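Local atomic coordinates of probable flavin reductase (Sinorhizobium meliloti, PDB entry 3RH7), a protein that binds flavin mononucleotide and probably acts as an NADPH-dependent flavin reductase. Residues W127-Q133 / G146-E152; L61-C65 / R81-N85; E181-R185 / D246-I251; L171-A175 / L237-Y241; R269-L273 / I287-V291. One frame throughout, in Å; residues are numbered along the deposited sequence.

Interaction 1: residues W127-Q133 / G146-E152; sequences WFECSMQ and GRVTAFE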
# COMPACT_ATOMS: atom_id res chain seq x y z
N TRP A 127 9.13 -8.50 11.28
CA TRP A 127 9.86 -9.66 10.75
C TRP A 127 9.20 -10.96 11.23
O TRP A 127 8.59 -11.00 12.30
CB TRP A 127 11.36 -9.64 11.07
CG TRP A 127 11.72 -9.66 12.54
CD1 TRP A 127 12.14 -8.60 13.28
CD2 TRP A 127 11.79 -10.81 13.40
NE1 TRP A 127 12.47 -9.02 14.56
CE2 TRP A 127 12.26 -10.37 14.65
CE3 TRP A 127 11.50 -12.17 13.23
CZ2 TRP A 127 12.43 -11.23 15.74
CZ3 TRP A 127 11.64 -13.03 14.32
CH2 TRP A 127 12.12 -12.56 15.55
N PHE A 128 9.34 -12.03 10.42
CA PHE A 128 8.77 -13.34 10.67
C PHE A 128 9.76 -14.47 10.37
O PHE A 128 10.17 -14.62 9.22
CB PHE A 128 7.51 -13.54 9.79
CG PHE A 128 6.43 -12.50 9.96
CD1 PHE A 128 6.42 -11.34 9.18
CD2 PHE A 128 5.41 -12.69 10.87
CE1 PHE A 128 5.43 -10.37 9.35
CE2 PHE A 128 4.42 -11.72 11.05
CZ PHE A 128 4.44 -10.56 10.29
N GLU A 129 10.11 -15.27 11.38
CA GLU A 129 10.95 -16.45 11.22
C GLU A 129 10.04 -17.60 10.83
O GLU A 129 9.05 -17.88 11.53
CB GLU A 129 11.73 -16.78 12.50
CG GLU A 129 13.01 -15.99 12.63
CD GLU A 129 14.04 -16.68 13.49
OE1 GLU A 129 14.00 -16.51 14.73
OE2 GLU A 129 14.88 -17.42 12.91
N CYS A 130 10.33 -18.24 9.71
CA CYS A 130 9.49 -19.29 9.16
C CYS A 130 10.22 -20.62 9.01
O CYS A 130 11.43 -20.73 9.19
CB CYS A 130 8.89 -18.85 7.83
SG CYS A 130 7.66 -17.52 7.97
N SER A 131 9.42 -21.63 8.76
CA SER A 131 9.76 -22.99 8.45
C SER A 131 8.94 -23.31 7.23
O SER A 131 7.74 -23.03 7.24
CB SER A 131 9.46 -23.91 9.62
OG SER A 131 8.07 -24.15 9.76
N MSE A 132 9.58 -23.80 6.16
CA MSE A 132 8.87 -24.10 4.93
C MSE A 132 7.92 -25.26 5.09
O MSE A 132 8.31 -26.33 5.59
CB MSE A 132 9.83 -24.40 3.82
CG MSE A 132 9.88 -23.28 2.83
SE MSE A 132 11.39 -23.47 1.64
CE MSE A 132 12.21 -21.77 1.81
N GLN A 133 6.66 -25.03 4.73
CA GLN A 133 5.61 -26.03 4.78
C GLN A 133 5.59 -26.68 3.42
O GLN A 133 5.93 -27.86 3.30
CB GLN A 133 4.25 -25.40 5.15
CG GLN A 133 4.07 -25.15 6.63
CD GLN A 133 3.09 -26.08 7.30
OE1 GLN A 133 3.30 -26.51 8.45
NE2 GLN A 133 1.96 -26.38 6.64
N GLY A 146 5.19 -20.69 4.46
CA GLY A 146 5.93 -20.82 5.70
C GLY A 146 5.05 -20.77 6.93
O GLY A 146 4.01 -20.09 6.95
N ARG A 147 5.47 -21.51 7.97
CA ARG A 147 4.80 -21.51 9.25
C ARG A 147 5.60 -20.60 10.16
O ARG A 147 6.80 -20.82 10.33
CB ARG A 147 4.65 -22.93 9.83
CG ARG A 147 3.57 -23.04 10.90
CD ARG A 147 3.83 -24.20 11.86
NE ARG A 147 2.73 -24.40 12.82
CZ ARG A 147 2.58 -23.74 13.97
NH1 ARG A 147 3.44 -22.80 14.33
NH2 ARG A 147 1.54 -24.01 14.76
N VAL A 148 4.97 -19.52 10.68
CA VAL A 148 5.64 -18.56 11.55
C VAL A 148 6.06 -19.26 12.85
O VAL A 148 5.21 -19.80 13.59
CB VAL A 148 4.80 -17.29 11.83
CG1 VAL A 148 5.58 -16.29 12.67
CG2 VAL A 148 4.35 -16.63 10.55
N THR A 149 7.38 -19.29 13.09
CA THR A 149 7.99 -19.88 14.26
C THR A 149 8.22 -18.77 15.31
O THR A 149 8.09 -19.02 16.51
CB THR A 149 9.29 -20.65 13.88
OG1 THR A 149 10.40 -19.75 13.68
CG2 THR A 149 9.11 -21.57 12.68
N ALA A 150 8.56 -17.55 14.83
CA ALA A 150 8.83 -16.36 15.66
C ALA A 150 8.52 -15.09 14.85
O ALA A 150 8.56 -15.12 13.62
CB ALA A 150 10.28 -16.36 16.11
N PHE A 151 8.20 -13.99 15.54
CA PHE A 151 7.91 -12.72 14.87
C PHE A 151 8.09 -11.52 15.82
O PHE A 151 8.19 -11.68 17.05
CB PHE A 151 6.50 -12.70 14.24
CG PHE A 151 5.35 -12.70 15.23
CD1 PHE A 151 4.85 -13.89 15.75
CD2 PHE A 151 4.77 -11.50 15.64
CE1 PHE A 151 3.80 -13.88 16.67
CE2 PHE A 151 3.71 -11.50 16.54
CZ PHE A 151 3.25 -12.68 17.06
N GLU A 152 8.10 -10.32 15.23
CA GLU A 152 8.20 -9.07 15.97
C GLU A 152 7.57 -7.98 15.16
O GLU A 152 7.68 -8.00 13.94
CB GLU A 152 9.66 -8.74 16.28
CG GLU A 152 9.87 -8.02 17.59
CD GLU A 152 11.27 -8.25 18.12
OE1 GLU A 152 12.23 -7.70 17.53
OE2 GLU A 152 11.41 -9.03 19.10
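Trp127 lays its indole against Glu152, its partner on the neighbouring strand. Glu152 CB sits over one face of the ring, 3.7 Å from the centroid of the five-membered ring, a CH-pi contact. Trp127 NE1 also gives a bent hydrogen bond to Glu152 OE1 (3.3 Å, 140° at the hydrogen), meeting it from above the carboxylate plane. With its CG between backbone N and carbonyl carbon (chi1 61°), Trp127 swings the indole back over the second strand, where CZ3 touches Ala150 CB at 4.0 Å. On the other face of the sheet, Phe128 CD2 meets Val148 CG1 near the ring plane at 4.0 Å and Phe151 CB at 3.5 Å. Behind these side chains the backbones pair antiparallel: Trp127 and Glu152 exchange two N-H...O bonds, and Glu129 N gives one to Ala150 O. Glu129 O takes Thr149 N at 2.7 Å and, weakly, Ala150 N at 3.4 Å. Further out, Asp116 N holds Glu129 OE2, while Phe16 of the second subunit packs edge-to-face on Phe151 and Phe25 of that subunit meets the Phe128 ring. Thr149 and Ala150 together facing Glu129 make a classic beta bulge, set where the second strand turns a corner in the hairpin of strands 126-138 and 141-153 of the FMN-binding split barrel.

Interaction 2: residues L61-C65 / R81-N85; sequences LLLVC and RFAIN. With FMN (flavin mononucleotide), chain G.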
# COMPACT_ATOMS: atom_id res chain seq x y z
N LEU A 61 0.25 -19.06 9.22
CA LEU A 61 0.72 -19.31 7.86
C LEU A 61 0.89 -18.04 7.06
O LEU A 61 0.11 -17.10 7.16
CB LEU A 61 -0.18 -20.29 7.12
CG LEU A 61 -0.11 -21.71 7.65
CD1 LEU A 61 -1.22 -22.56 7.08
CD2 LEU A 61 1.26 -22.32 7.43
N LEU A 62 1.94 -18.06 6.25
CA LEU A 62 2.44 -16.94 5.47
C LEU A 62 2.83 -17.44 4.05
O LEU A 62 3.09 -18.63 3.86
CB LEU A 62 3.63 -16.47 6.28
CG LEU A 62 4.46 -15.35 5.89
CD1 LEU A 62 4.85 -14.59 7.14
CD2 LEU A 62 5.68 -15.87 5.15
N LEU A 63 2.84 -16.51 3.07
CA LEU A 63 3.08 -16.82 1.65
C LEU A 63 4.01 -15.81 1.00
O LEU A 63 3.95 -14.63 1.32
CB LEU A 63 1.70 -16.73 0.99
CG LEU A 63 1.48 -17.19 -0.41
CD1 LEU A 63 0.17 -17.88 -0.50
CD2 LEU A 63 1.47 -16.03 -1.36
N VAL A 64 4.81 -16.26 0.02
CA VAL A 64 5.69 -15.37 -0.74
C VAL A 64 6.00 -16.08 -2.07
O VAL A 64 6.04 -17.31 -2.10
CB VAL A 64 6.95 -14.89 0.03
CG1 VAL A 64 8.04 -15.95 0.11
CG2 VAL A 64 7.50 -13.60 -0.56
N CYS A 65 6.15 -15.31 -3.15
CA CYS A 65 6.39 -15.95 -4.45
C CYS A 65 7.79 -15.64 -4.98
O CYS A 65 8.22 -14.48 -4.94
CB CYS A 65 5.32 -15.56 -5.46
SG CYS A 65 3.63 -15.73 -4.83
N ARG A 81 14.26 -23.33 6.39
CA ARG A 81 13.80 -22.18 7.15
C ARG A 81 14.11 -20.91 6.39
O ARG A 81 15.12 -20.81 5.70
CB ARG A 81 14.47 -22.17 8.54
CG ARG A 81 14.04 -23.36 9.39
CD ARG A 81 14.66 -23.37 10.77
NE ARG A 81 13.96 -24.31 11.65
CZ ARG A 81 12.86 -24.02 12.35
NH1 ARG A 81 12.32 -22.81 12.27
NH2 ARG A 81 12.30 -24.93 13.12
N PHE A 82 13.22 -19.93 6.51
CA PHE A 82 13.41 -18.62 5.90
C PHE A 82 12.81 -17.51 6.79
O PHE A 82 12.13 -17.83 7.76
CB PHE A 82 12.84 -18.58 4.49
CG PHE A 82 11.35 -18.64 4.38
CD1 PHE A 82 10.68 -19.86 4.38
CD2 PHE A 82 10.60 -17.48 4.23
CE1 PHE A 82 9.29 -19.92 4.26
CE2 PHE A 82 9.21 -17.54 4.13
CZ PHE A 82 8.57 -18.76 4.13
N ALA A 83 13.08 -16.24 6.49
CA ALA A 83 12.54 -15.13 7.25
C ALA A 83 12.01 -14.05 6.33
O ALA A 83 12.56 -13.82 5.26
CB ALA A 83 13.59 -14.55 8.19
N ILE A 84 10.93 -13.40 6.75
CA ILE A 84 10.35 -12.31 5.97
C ILE A 84 10.61 -10.98 6.69
O ILE A 84 10.12 -10.79 7.80
CB ILE A 84 8.84 -12.58 5.73
CG1 ILE A 84 8.63 -13.73 4.73
CG2 ILE A 84 8.09 -11.31 5.34
CD1 ILE A 84 8.88 -13.45 3.28
N ASN A 85 11.40 -10.08 6.07
CA ASN A 85 11.66 -8.77 6.69
C ASN A 85 10.80 -7.69 6.00
O ASN A 85 11.09 -7.32 4.85
CB ASN A 85 13.15 -8.40 6.62
CG ASN A 85 14.04 -9.20 7.52
OD1 ASN A 85 14.22 -8.87 8.69
ND2 ASN A 85 14.68 -10.21 6.98
N1 FMN G . 11.31 -11.28 -7.31
C2 FMN G . 10.64 -12.47 -7.06
O2 FMN G . 11.12 -13.55 -7.44
N3 FMN G . 9.46 -12.42 -6.32
C4 FMN G . 8.81 -11.27 -5.84
O4 FMN G . 7.77 -11.25 -5.18
C4A FMN G . 9.53 -9.96 -6.18
N5 FMN G . 9.02 -8.82 -5.78
C5A FMN G . 9.75 -7.62 -6.00
C6 FMN G . 9.14 -6.41 -5.50
C7 FMN G . 9.79 -5.15 -5.61
C7M FMN G . 9.13 -3.91 -5.07
C8 FMN G . 11.06 -5.11 -6.24
C8M FMN G . 11.76 -3.82 -6.38
C9 FMN G . 11.68 -6.30 -6.77
C9A FMN G . 11.05 -7.60 -6.69
N10 FMN G . 11.63 -8.85 -7.17
C10 FMN G . 10.89 -10.06 -6.94
C1' FMN G . 12.97 -8.85 -7.88
C2' FMN G . 14.08 -9.64 -7.06
O2' FMN G . 14.39 -9.13 -5.76
C3' FMN G . 15.46 -10.00 -7.68
O3' FMN G . 15.82 -9.22 -8.83
C4' FMN G . 15.74 -11.53 -7.81
O4' FMN G . 14.59 -12.42 -8.04
C5' FMN G . 16.54 -11.97 -6.60
O5' FMN G . 17.88 -11.89 -7.06
P FMN G . 18.61 -13.30 -7.49
O1P FMN G . 17.99 -14.24 -6.37
O2P FMN G . 20.17 -13.10 -7.39
O3P FMN G . 18.37 -13.64 -8.98
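The apolar interior of the split barrel, next to the FMN pocket, is where Leu62 and Val64 of one strand meet Phe82 and Ile84 of another. The two strands are not paired: the axes of the short segments pass 9.5 Å apart at 84°, nearly a right angle, and side chains alone bridge the gap. In Leu62 the first torsion (chi1 -179°) carries CG across toward the other strand, and CD2 on it makes the contact, 3.7 Å from Ile84 CG1 and 4.0 Å from Phe82 CE2. Leu62 runs alongside both partners, head to tail with each, and its CD2 comes in oblique to the Phe82 ring. Val64 and Ile84 instead reach toward each other tip to tip, Ile84 CD1 ending 4.0 Å from Val64 CB and about equally far from both its methyls. In this curled antiparallel sheet strands 44-56 and 30-38 join the two across the barrel wall, and their Phe52 and Val35 extend the same core, while Cys130 and Val148 of the hairpin 126-138/141-153 close over Leu62. Leu63 points away from strand 81-85 and packs on Leu63 of the second subunit, whose Phe25 lies against Leu62. One residue beyond Val64, the strand touches the cofactor: FMN N3 donates a hydrogen bond to Cys65 O (2.8 Å, 152° at the hydrogen). The flavin nucleotide is held further by Thr48 O, Asn50 N, Ala67 N, Arg71 N, Ala99 O and Arg105 NH2.

Interaction 3: residues E181-R185 / D246-I251; sequences EGEIR and DGRQNI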
# COMPACT_ATOMS: atom_id res chain seq x y z
N GLU A 181 5.62 26.89 4.43
CA GLU A 181 6.85 27.69 4.34
C GLU A 181 6.78 28.75 3.20
O GLU A 181 7.40 29.81 3.30
CB GLU A 181 8.06 26.76 4.14
CG GLU A 181 8.93 26.58 5.37
CD GLU A 181 10.06 25.59 5.17
OE1 GLU A 181 11.06 25.94 4.49
OE2 GLU A 181 9.95 24.46 5.70
N GLY A 182 6.03 28.46 2.16
CA GLY A 182 5.84 29.39 1.05
C GLY A 182 5.41 28.68 -0.20
O GLY A 182 4.84 27.58 -0.12
N GLU A 183 5.69 29.30 -1.37
CA GLU A 183 5.34 28.71 -2.67
C GLU A 183 6.07 27.38 -2.87
O GLU A 183 7.19 27.20 -2.37
CB GLU A 183 5.60 29.67 -3.86
CG GLU A 183 7.07 29.96 -4.09
CD GLU A 183 7.49 30.87 -5.23
OE1 GLU A 183 6.62 31.54 -5.84
OE2 GLU A 183 8.72 30.95 -5.48
N ILE A 184 5.41 26.43 -3.54
CA ILE A 184 5.98 25.13 -3.83
C ILE A 184 6.01 24.91 -5.36
O ILE A 184 5.09 25.31 -6.09
CB ILE A 184 5.22 23.96 -3.13
CG1 ILE A 184 3.70 24.08 -3.37
CG2 ILE A 184 5.61 23.82 -1.66
CD1 ILE A 184 2.69 23.39 -2.42
N ARG A 185 7.08 24.26 -5.83
CA ARG A 185 7.14 23.87 -7.21
C ARG A 185 6.55 22.47 -7.28
O ARG A 185 7.08 21.54 -6.65
CB ARG A 185 8.57 23.91 -7.75
CG ARG A 185 8.63 23.23 -9.10
CD ARG A 185 10.01 23.16 -9.64
NE ARG A 185 10.41 24.40 -10.29
CZ ARG A 185 11.32 25.21 -9.80
NH1 ARG A 185 11.94 24.92 -8.65
NH2 ARG A 185 11.65 26.33 -10.46
N ASP A 246 18.12 26.73 -6.18
CA ASP A 246 16.91 27.53 -6.33
C ASP A 246 16.45 28.20 -5.02
O ASP A 246 15.99 29.35 -5.03
CB ASP A 246 15.84 26.53 -6.74
CG ASP A 246 14.71 26.98 -7.60
OD1 ASP A 246 14.91 27.95 -8.39
OD2 ASP A 246 13.69 26.28 -7.63
N GLY A 247 16.47 27.41 -3.95
CA GLY A 247 15.98 27.78 -2.63
C GLY A 247 14.54 27.35 -2.42
O GLY A 247 14.07 27.29 -1.27
N ARG A 248 13.85 26.99 -3.52
CA ARG A 248 12.45 26.66 -3.57
C ARG A 248 12.07 25.27 -3.08
O ARG A 248 12.68 24.25 -3.44
CB ARG A 248 11.98 26.81 -5.00
CG ARG A 248 10.46 26.82 -5.18
CD ARG A 248 10.06 27.18 -6.58
NE ARG A 248 10.55 28.51 -6.96
CZ ARG A 248 10.35 29.06 -8.15
NH1 ARG A 248 9.63 28.42 -9.07
NH2 ARG A 248 10.84 30.27 -8.42
N GLN A 249 10.97 25.24 -2.31
CA GLN A 249 10.35 24.01 -1.84
C GLN A 249 9.78 23.27 -3.05
O GLN A 249 9.18 23.87 -3.93
CB GLN A 249 9.24 24.32 -0.82
CG GLN A 249 9.71 24.64 0.60
CD GLN A 249 10.68 23.67 1.26
OE1 GLN A 249 11.50 24.07 2.10
NE2 GLN A 249 10.62 22.37 0.95
N ASN A 250 10.00 21.96 -3.10
CA ASN A 250 9.59 21.13 -4.23
C ASN A 250 8.74 19.92 -3.77
O ASN A 250 9.18 19.15 -2.91
CB ASN A 250 10.85 20.67 -4.95
CG ASN A 250 11.11 21.35 -6.24
OD1 ASN A 250 10.47 21.05 -7.26
ND2 ASN A 250 12.09 22.26 -6.24
N ILE A 251 7.51 19.77 -4.32
CA ILE A 251 6.61 18.63 -4.07
C ILE A 251 6.47 17.89 -5.41
O ILE A 251 5.89 18.43 -6.36
CB ILE A 251 5.23 19.02 -3.44
CG1 ILE A 251 5.43 19.55 -2.00
CG2 ILE A 251 4.26 17.84 -3.46
CD1 ILE A 251 4.23 20.16 -1.36
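Arg185 and Asn250 form a parallel beta bridge, with CA atoms 4.7 Å apart, in the four-stranded mixed sheet of the C-terminal half, a region consistent with a Nudix-like fold. Strand 184-191 leaves helix 169-181 through Gly182 and runs alongside strand 249-257. Two backbone hydrogen bonds hold the pair: Arg185 N to Gln249 O at 2.9 Å and Ile251 N to Arg185 O at 3.0 Å. Charges gather on the face of the sheet carrying Arg185, as a network of Glu183, Arg185, Asp246 and Arg248. Arg185 sets out with CG opposite its backbone N (chi1 169°) and then bends at chi3, bringing NH1 to Asp246 OD2 at the guanidinium edge in a salt bridge of doubtful length. The two guanidinium planes are nearly parallel, 12° apart. Arg185 NH2 lies over one face of Arg248 and Glu183 OE2 over the other, 3.4 Å from Arg248 NE, attracted by charge without an N-H pointing at it. The two carboxylates probably offset the closeness of the arginines, while Asn208 OD1 accepts from Arg185 NE. The Asn250 and Arg185 side chains run side by side, Asn250 OD1 against Arg185 CD, with amide and guanidinium planes 20° apart. The apolar pair lies on the other side of the strands, toward helix 169-181, where Ile184 CD1 meets Ile251 CD1 at 3.7 Å.

Interaction 4: residues L171-A175 / L237-Y241; sequences LAGKA and LYSVY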
# COMPACT_ATOMS: atom_id res chain seq x y z
N LEU A 171 6.14 11.41 3.73
CA LEU A 171 6.08 12.43 2.70
C LEU A 171 4.89 13.37 2.83
O LEU A 171 5.07 14.56 2.58
CB LEU A 171 6.10 11.80 1.32
CG LEU A 171 7.46 11.26 0.87
CD1 LEU A 171 7.36 10.61 -0.46
CD2 LEU A 171 8.47 12.35 0.77
N ALA A 172 3.71 12.87 3.20
CA ALA A 172 2.53 13.71 3.42
C ALA A 172 2.87 14.83 4.40
O ALA A 172 2.63 15.99 4.06
CB ALA A 172 1.38 12.88 3.96
N GLY A 173 3.46 14.48 5.56
CA GLY A 173 3.88 15.42 6.60
C GLY A 173 4.90 16.42 6.08
O GLY A 173 4.76 17.64 6.27
N LYS A 174 5.92 15.90 5.37
CA LYS A 174 7.02 16.65 4.77
C LYS A 174 6.46 17.73 3.78
O LYS A 174 6.95 18.87 3.77
CB LYS A 174 7.95 15.67 4.03
CG LYS A 174 9.38 15.69 4.48
CD LYS A 174 10.34 15.51 3.28
CE LYS A 174 11.80 15.78 3.65
NZ LYS A 174 12.73 15.59 2.49
N ALA A 175 5.42 17.34 2.98
CA ALA A 175 4.73 18.17 2.01
C ALA A 175 4.00 19.31 2.68
O ALA A 175 4.15 20.45 2.27
CB ALA A 175 3.76 17.33 1.22
N LEU A 237 2.92 10.62 -3.49
CA LEU A 237 4.04 11.55 -3.46
C LEU A 237 5.33 10.79 -3.78
O LEU A 237 5.56 9.68 -3.28
CB LEU A 237 4.14 12.23 -2.08
CG LEU A 237 3.12 13.29 -1.81
CD1 LEU A 237 3.13 13.67 -0.37
CD2 LEU A 237 3.38 14.51 -2.63
N TYR A 238 6.12 11.36 -4.68
CA TYR A 238 7.37 10.74 -5.10
C TYR A 238 8.53 11.24 -4.24
O TYR A 238 9.32 10.44 -3.73
CB TYR A 238 7.61 11.06 -6.57
CG TYR A 238 8.62 10.19 -7.25
CD1 TYR A 238 8.25 8.96 -7.80
CD2 TYR A 238 9.91 10.64 -7.47
CE1 TYR A 238 9.16 8.19 -8.51
CE2 TYR A 238 10.83 9.87 -8.18
CZ TYR A 238 10.45 8.65 -8.70
OH TYR A 238 11.34 7.87 -9.39
N SER A 239 8.61 12.56 -4.06
CA SER A 239 9.69 13.21 -3.34
C SER A 239 9.28 14.61 -2.84
O SER A 239 8.57 15.33 -3.53
CB SER A 239 10.89 13.30 -4.28
OG SER A 239 11.94 14.09 -3.74
N VAL A 240 9.75 14.99 -1.66
CA VAL A 240 9.52 16.34 -1.12
C VAL A 240 10.88 16.84 -0.68
O VAL A 240 11.52 16.18 0.14
CB VAL A 240 8.48 16.44 0.01
CG1 VAL A 240 8.38 17.87 0.51
CG2 VAL A 240 7.11 15.95 -0.45
N TYR A 241 11.35 17.97 -1.24
CA TYR A 241 12.67 18.49 -0.96
C TYR A 241 12.78 20.02 -1.17
O TYR A 241 11.89 20.61 -1.74
CB TYR A 241 13.69 17.77 -1.87
CG TYR A 241 13.58 18.07 -3.34
CD1 TYR A 241 14.31 19.11 -3.92
CD2 TYR A 241 12.79 17.29 -4.17
CE1 TYR A 241 14.22 19.38 -5.29
CE2 TYR A 241 12.69 17.55 -5.55
CZ TYR A 241 13.41 18.60 -6.10
OH TYR A 241 13.34 18.87 -7.45
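Val240 is the bump that fills the hollow between Leu171, Lys174 and Ala175, three residues lying on one side of helix 169-181. Its CG2 methyl fits between Leu171 CD2 and Ala175 CB, 4.0 Å from each. CG1, anti to the valine's backbone N (chi1 178°), is turned the other way, onto the helix backbone, 3.7 Å from Lys174 O. In the reverse sense Leu171 is the helix's own bump: its fork lies over the 237-240 backbone, CD1 3.5 Å from Leu237 O and CD2 beside Val240 N, while its CB meets the Leu237 side chain. Leu171 and Val240 thus overlap flank to flank, each pointing at the other's backbone. Leu237 fills the next recess, its CD1 lying against Leu171 O and, at 4.0 Å, against Ala175 CB. Leu237 and Val240 can both face the helix although two residues separate them, because Tyr238 and Ser239 together face Val252 in a classic beta bulge. The axes of the short segments come within 8.3 Å at 40°. Helix 169-181 packs on strands 232-242 and 249-257, covering one side of the C-terminal mixed sheet; Tyr238 points to the other, where it meets Phe290 and Arg289. The second subunit joins the same layer: its Leu237 packs on Ala172, and its Ala172 on Leu237. Lys174 closes the edge of the contact, lying along Val240 and donating from NZ to Val240 O at 2.7 Å. Shape complementarity thus carries the buried centre, while an exposed lysine bonds the carbonyl of buried Val240.

Interaction 5: residues R269-L273 / I287-V291; sequences RPAEL and INRFV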
# COMPACT_ATOMS: atom_id res chain seq x y z
N ARG A 269 11.83 6.85 -22.83
CA ARG A 269 12.14 5.56 -22.24
C ARG A 269 13.53 5.67 -21.59
O ARG A 269 14.33 6.48 -22.06
CB ARG A 269 12.09 4.45 -23.31
N PRO A 270 13.84 4.92 -20.49
CA PRO A 270 15.17 5.06 -19.83
C PRO A 270 16.34 4.99 -20.81
O PRO A 270 17.31 5.75 -20.67
CB PRO A 270 15.20 3.90 -18.84
CG PRO A 270 13.77 3.68 -18.49
CD PRO A 270 12.99 3.96 -19.75
N ALA A 271 16.23 4.13 -21.83
CA ALA A 271 17.23 3.95 -22.86
C ALA A 271 17.59 5.29 -23.54
O ALA A 271 18.77 5.53 -23.77
CB ALA A 271 16.72 2.95 -23.87
N GLU A 272 16.59 6.16 -23.83
CA GLU A 272 16.74 7.47 -24.49
C GLU A 272 17.35 8.51 -23.53
O GLU A 272 18.02 9.44 -23.99
CB GLU A 272 15.39 8.00 -25.03
CG GLU A 272 14.60 7.02 -25.90
CD GLU A 272 13.18 7.45 -26.25
OE1 GLU A 272 13.02 8.24 -27.21
OE2 GLU A 272 12.23 6.99 -25.58
N LEU A 273 17.12 8.36 -22.22
CA LEU A 273 17.57 9.28 -21.17
C LEU A 273 19.04 9.15 -20.80
O LEU A 273 19.59 10.03 -20.13
CB LEU A 273 16.74 9.06 -19.90
CG LEU A 273 15.26 9.32 -20.04
CD1 LEU A 273 14.51 8.78 -18.85
CD2 LEU A 273 14.98 10.78 -20.22
N ILE A 287 15.25 11.50 -12.24
CA ILE A 287 15.30 10.65 -13.45
C ILE A 287 16.15 9.40 -13.16
O ILE A 287 15.70 8.29 -13.47
CB ILE A 287 15.80 11.45 -14.68
CG1 ILE A 287 14.78 12.54 -15.08
CG2 ILE A 287 16.13 10.55 -15.86
CD1 ILE A 287 13.26 12.10 -15.30
N ASN A 288 17.35 9.58 -12.49
CA ASN A 288 18.22 8.47 -12.08
C ASN A 288 17.40 7.45 -11.27
O ASN A 288 17.44 6.24 -11.53
CB ASN A 288 19.40 8.97 -11.26
CG ASN A 288 20.47 9.73 -12.00
OD1 ASN A 288 20.76 9.49 -13.19
ND2 ASN A 288 21.13 10.63 -11.28
N ARG A 289 16.60 7.96 -10.31
CA ARG A 289 15.72 7.17 -9.46
C ARG A 289 14.66 6.47 -10.31
O ARG A 289 14.40 5.29 -10.09
CB ARG A 289 15.06 8.09 -8.41
CG ARG A 289 14.46 7.35 -7.25
CD ARG A 289 13.63 8.24 -6.38
NE ARG A 289 12.43 7.55 -5.93
CZ ARG A 289 11.56 8.04 -5.06
NH1 ARG A 289 11.77 9.21 -4.48
NH2 ARG A 289 10.46 7.36 -4.76
N PHE A 290 14.05 7.17 -11.29
CA PHE A 290 13.02 6.61 -12.16
C PHE A 290 13.58 5.42 -12.95
O PHE A 290 12.92 4.38 -12.98
CB PHE A 290 12.46 7.68 -13.12
CG PHE A 290 11.81 7.16 -14.38
CD1 PHE A 290 10.50 6.67 -14.36
CD2 PHE A 290 12.50 7.14 -15.59
CE1 PHE A 290 9.91 6.18 -15.53
CE2 PHE A 290 11.91 6.64 -16.75
CZ PHE A 290 10.62 6.17 -16.71
N VAL A 291 14.78 5.58 -13.58
CA VAL A 291 15.43 4.56 -14.41
C VAL A 291 15.83 3.34 -13.56
O VAL A 291 15.73 2.21 -14.05
CB VAL A 291 16.61 5.09 -15.30
CG1 VAL A 291 16.22 6.33 -16.08
CG2 VAL A 291 17.88 5.35 -14.51
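Leu273 and Pro270, one turn apart in the short helix 270-273, supply nearly all of that helix's share of the contact with helix 281-292. Leu273 works through one branch: CD1 is 3.8 Å from Ile287 CG2, 4.0 Å from Phe290 CE2 and 4.1 Å from Val291 CG1, a methyl lodged among three side chains of the longer helix. The leucine crosses both Ile287 and Phe290 at about a right angle. Pro270 takes the other end of the contact, pressing the flank of its ring on two neighbours: CG is 3.9 Å from Phe290 CE2, and CB is 3.8 Å from Val291 CG1. Val291 CG1 therefore touches Pro270 and Leu273 alike, and Phe290 CE2 does the same, both approaches being oblique to its ring. Within the short helix the backbone bonds from Leu273 N to Arg269 O and Pro270 O are weak, and a hydrogen bond from Arg269 N to Glu272 OE2 (2.8 Å) fastens its first turn. Behind the contact, Val196 of strand 196-198 lies against both helices, touching Leu273, Ile287 and Phe290, and Val189 of strand 184-191 against Phe290 alone. This is plain packing in the C-terminal half, away from the flavin site. Every atom meeting across the two segments is carbon, so close fit and exclusion of water, with no directional bond between the segments, probably set how the short helix lies on the longer one.

Two clusters emerge, one in each half of the chain. Interactions 1 and 2 share the split-barrel sheet, their centres 6 Å apart: Cys130 N meets Phe82 O at 2.7 Å and Phe128 O meets Ile84 N at 2.9 Å. Interaction 2 also reaches FMN directly through Cys65. In the other half, interactions 3 and 4 (centres 12 Å apart) meet where Asn250 N lies 2.7 Å from Tyr241 O, and Arg289 NH1, 2.8 Å from Tyr238 O, ties interaction 5 to interaction 4. The side chains of Tyr238 and Phe290 remain about 12 and 13 Å from FMN. The two halves are well separated, the centres of interactions 1 and 3 lying about 45 Å apart. Interactions 1, 2 and 4 all touch the second subunit.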